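Methyltransferase 1 (Methanosarcina barkeri, PDB 2I2X) catalyses the transfer of the methyl group of methanol to the cob(I)amide carried by its partner corrinoid protein, the first step of methanogenesis from methanol. Local coordinates at the interface of chains A and B. Numbering follows the deposited sequence. Chains: chain A, Methyltransferase 1; chain B, Methyltransferase 1.

The interface of chains A and B. Residues chain A 233-235, 240, 415, 418; chain B 15-17, 20, 94.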
ATOM      1  N   LEU A 233      11.767  13.692  10.842  1.00 10.68           N
ATOM      2  CA  LEU A 233      12.576  14.895  11.023  1.00 11.55           C
ATOM      3  C   LEU A 233      12.188  15.795  12.193  1.00 11.77           C
ATOM      4  O   LEU A 233      13.030  16.515  12.680  1.00 11.46           O
ATOM      5  CB  LEU A 233      12.530  15.743   9.758  1.00 11.62           C
ATOM      6  CG  LEU A 233      13.524  15.541   8.609  1.00 12.45           C
ATOM      7  CD1 LEU A 233      14.263  14.181   8.606  1.00 10.40           C
ATOM      8  CD2 LEU A 233      12.747  15.787   7.318  1.00  7.97           C
ATOM      9  N   LEU A 234      10.912  15.788  12.594  1.00 12.52           N
ATOM     10  CA  LEU A 234      10.378  16.727  13.603  1.00 12.36           C
ATOM     11  C   LEU A 234      10.197  16.083  14.971  1.00 13.06           C
ATOM     12  O   LEU A 234       9.785  16.750  15.918  1.00 12.97           O
ATOM     13  CB  LEU A 234       9.026  17.292  13.173  1.00 12.17           C
ATOM     14  CG  LEU A 234       8.921  18.014  11.822  1.00 11.65           C
ATOM     15  CD1 LEU A 234       7.459  18.129  11.481  1.00 13.02           C
ATOM     16  CD2 LEU A 234       9.545  19.361  11.832  1.00  8.99           C
ATOM     17  N   ASN A 235      10.493  14.788  15.069  1.00 13.38           N
ATOM     18  CA  ASN A 235      10.469  14.105  16.335  1.00 14.34           C
ATOM     19  C   ASN A 235      11.520  14.645  17.323  1.00 14.85           C
ATOM     20  O   ASN A 235      12.500  15.321  16.946  1.00 14.79           O
ATOM     21  CB  ASN A 235      10.661  12.608  16.130  1.00 14.85           C
ATOM     22  CG  ASN A 235       9.376  11.890  15.779  1.00 17.48           C
ATOM     23  OD1 ASN A 235       8.626  12.284  14.885  1.00 20.51           O
ATOM     24  ND2 ASN A 235       9.113  10.823  16.495  1.00 24.04           N
ATOM     25  N   HIS A 240      18.972  12.232  15.337  1.00  8.92           N
ATOM     26  CA  HIS A 240      19.238  11.428  14.185  1.00  8.15           C
ATOM     27  C   HIS A 240      20.720  11.142  14.044  1.00  7.80           C
ATOM     28  O   HIS A 240      21.112  10.064  13.550  1.00  8.12           O
ATOM     29  CB  HIS A 240      18.590  12.062  12.960  1.00  8.41           C
ATOM     30  CG  HIS A 240      17.090  11.938  12.959  1.00  8.91           C
ATOM     31  ND1 HIS A 240      16.322  12.097  11.820  1.00 10.49           N
ATOM     32  CD2 HIS A 240      16.220  11.654  13.958  1.00  7.93           C
ATOM     33  CE1 HIS A 240      15.045  11.923  12.123  1.00  8.97           C
ATOM     34  NE2 HIS A 240      14.956  11.662  13.415  1.00  9.60           N
ATOM     35  N   SER A 415      20.545  20.378  12.195  1.00 11.99           N
ATOM     36  CA  SER A 415      20.185  21.324  13.236  1.00 13.75           C
ATOM     37  C   SER A 415      21.319  21.449  14.285  1.00 14.20           C
ATOM     38  O   SER A 415      22.205  20.576  14.363  1.00 14.27           O
ATOM     39  CB  SER A 415      18.896  20.902  13.928  1.00 13.37           C
ATOM     40  OG  SER A 415      19.124  19.747  14.712  1.00 16.40           O
ATOM     41  N   GLU A 418      21.320  18.431  16.511  1.00 14.18           N
ATOM     42  CA  GLU A 418      21.917  17.264  15.877  1.00 14.03           C
ATOM     43  C   GLU A 418      23.424  17.341  15.908  1.00 13.48           C
ATOM     44  O   GLU A 418      24.085  16.320  16.052  1.00 13.39           O
ATOM     45  CB  GLU A 418      21.445  17.125  14.428  1.00 13.51           C
ATOM     46  CG  GLU A 418      20.119  16.451  14.348  1.00 15.08           C
ATOM     47  CD  GLU A 418      19.380  16.638  13.039  1.00 16.10           C
ATOM     48  OE1 GLU A 418      19.667  17.599  12.283  1.00 16.42           O
ATOM     49  OE2 GLU A 418      18.490  15.803  12.779  1.00 15.50           O
TER
ATOM     50  N   ARG B  15      14.635  19.783   5.007  1.00  7.41           N
ATOM     51  CA  ARG B  15      14.717  19.302   6.392  1.00  7.47           C
ATOM     52  C   ARG B  15      13.999  20.321   7.242  1.00  8.71           C
ATOM     53  O   ARG B  15      14.595  21.253   7.784  1.00  9.62           O
ATOM     54  CB  ARG B  15      16.177  19.060   6.860  1.00  7.01           C
ATOM     55  CG  ARG B  15      16.933  18.007   5.996  1.00  5.01           C
ATOM     56  CD  ARG B  15      18.103  17.353   6.728  1.00  6.92           C
ATOM     57  NE  ARG B  15      17.722  16.418   7.787  1.00  4.21           N
ATOM     58  CZ  ARG B  15      18.041  16.573   9.064  1.00  6.44           C
ATOM     59  NH1 ARG B  15      18.744  17.637   9.437  1.00  7.49           N
ATOM     60  NH2 ARG B  15      17.641  15.687   9.983  1.00  7.15           N
ATOM     61  N   TYR B  16      12.695  20.124   7.368  1.00 10.00           N
ATOM     62  CA  TYR B  16      11.799  21.090   7.995  1.00 10.66           C
ATOM     63  C   TYR B  16      12.192  21.427   9.428  1.00 11.85           C
ATOM     64  O   TYR B  16      11.774  22.461   9.962  1.00 12.76           O
ATOM     65  CB  TYR B  16      10.359  20.592   7.946  1.00  9.92           C
ATOM     66  CG  TYR B  16       9.706  20.665   6.588  1.00 11.52           C
ATOM     67  CD1 TYR B  16       9.114  21.852   6.133  1.00 13.10           C
ATOM     68  CD2 TYR B  16       9.640  19.548   5.761  1.00 11.45           C
ATOM     69  CE1 TYR B  16       8.479  21.927   4.873  1.00 11.58           C
ATOM     70  CE2 TYR B  16       9.012  19.613   4.502  1.00 10.57           C
ATOM     71  CZ  TYR B  16       8.436  20.805   4.066  1.00 11.23           C
ATOM     72  OH  TYR B  16       7.815  20.869   2.826  1.00  8.54           O
ATOM     73  N   ASN B  17      12.978  20.560  10.061  1.00 12.14           N
ATOM     74  CA  ASN B  17      13.261  20.726  11.484  1.00 12.50           C
ATOM     75  C   ASN B  17      14.236  21.863  11.674  1.00 13.39           C
ATOM     76  O   ASN B  17      14.216  22.550  12.678  1.00 14.02           O
ATOM     77  CB  ASN B  17      13.821  19.437  12.112  1.00 11.28           C
ATOM     78  CG  ASN B  17      14.964  18.846  11.309  1.00 10.71           C
ATOM     79  OD1 ASN B  17      16.005  18.514  11.853  1.00 12.84           O
ATOM     80  ND2 ASN B  17      14.783  18.730  10.003  1.00  6.76           N
ATOM     81  N   LEU B  20      12.846  25.501  12.148  1.00 22.19           N
ATOM     82  CA  LEU B  20      11.985  25.528  13.328  1.00 23.05           C
ATOM     83  C   LEU B  20      12.744  25.555  14.631  1.00 23.31           C
ATOM     84  O   LEU B  20      12.142  25.833  15.671  1.00 23.90           O
ATOM     85  CB  LEU B  20      11.056  24.314  13.366  1.00 23.01           C
ATOM     86  CG  LEU B  20       9.859  24.225  12.436  1.00 24.70           C
ATOM     87  CD1 LEU B  20       8.907  23.259  13.080  1.00 26.47           C
ATOM     88  CD2 LEU B  20       9.164  25.555  12.222  1.00 26.56           C
ATOM     89  N   PHE B  94      15.432  16.547  24.161  1.00 23.01           N
ATOM     90  CA  PHE B  94      14.849  15.297  23.622  1.00 22.55           C
ATOM     91  C   PHE B  94      14.543  14.297  24.732  1.00 22.70           C
ATOM     92  O   PHE B  94      14.912  14.519  25.869  1.00 23.07           O
ATOM     93  CB  PHE B  94      15.792  14.658  22.595  1.00 21.82           C
ATOM     94  CG  PHE B  94      15.656  15.200  21.191  1.00 21.42           C
ATOM     95  CD1 PHE B  94      15.261  16.517  20.952  1.00 18.55           C
ATOM     96  CD2 PHE B  94      15.967  14.391  20.095  1.00 19.80           C
ATOM     97  CE1 PHE B  94      15.167  17.004  19.636  1.00 17.52           C
ATOM     98  CE2 PHE B  94      15.869  14.876  18.790  1.00 16.80           C
ATOM     99  CZ  PHE B  94      15.478  16.186  18.564  1.00 15.39           C
TER
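B:Arg15 and A:Glu418 meet tip to tip in an end-on salt bridge, each terminal guanidinium nitrogen paired with its own carboxylate oxygen. NH1 of B:Arg15 donates to OE1 of A:Glu418 at 3.0 Å, and NH2 of B:Arg15 donates to OE2 of A:Glu418 at 2.9 Å; both bonds are nearly straight. Carboxylate and guanidinium planes lie 21° apart, close to coplanar, and both oxygens are approached on their syn sides. The arginine chain bends at chi3 (72°) to bring its end round to the acid, whose own chain is extended beyond CG.

On the chain A side the carboxylate is steadied at the start of helix 416-430. The backbone N of A:Ser415 donates to OE1 of A:Glu418 from the anti side at 2.9 Å, giving that oxygen a second donor. In return A:Ser415 OG accepts from the backbone N of A:Glu418 at 3.1 Å. This reciprocal pairing is the capping box at the N-terminus of the helix, with A:Ser415 as N-cap. The nearby helix start may further stabilise negative charge on the acid.

Packing continues beside the ion pair. ND2 of B:Asn17 sits over the centre of one guanidinium face of B:Arg15, 4.0 Å above the plane. The B:Asn17 side chain crosses that of A:Leu233 at about a right angle, its ND2 lying against CB and CG of A:Leu233, 3.7 Å from each. CD1 of A:Leu233 also lies 3.9 Å from NH2 of B:Arg15. Away from the ion pair, CD2 of A:Leu234 rests against the backbone of B:Asn17, with CD1 of B:Leu20 alongside. At a separate place, the carbonyl O of A:Asn235 lies above the ring plane of B:Phe94, beside its far end, 3.5 Å from CZ.

The patch docks the corrinoid protein's N-terminal stretch with helix 16-20, and B:Phe94 just before helix 95-113, onto the methyltransferase, contributing to MtaB–MtaC pairing within the heterotetramer.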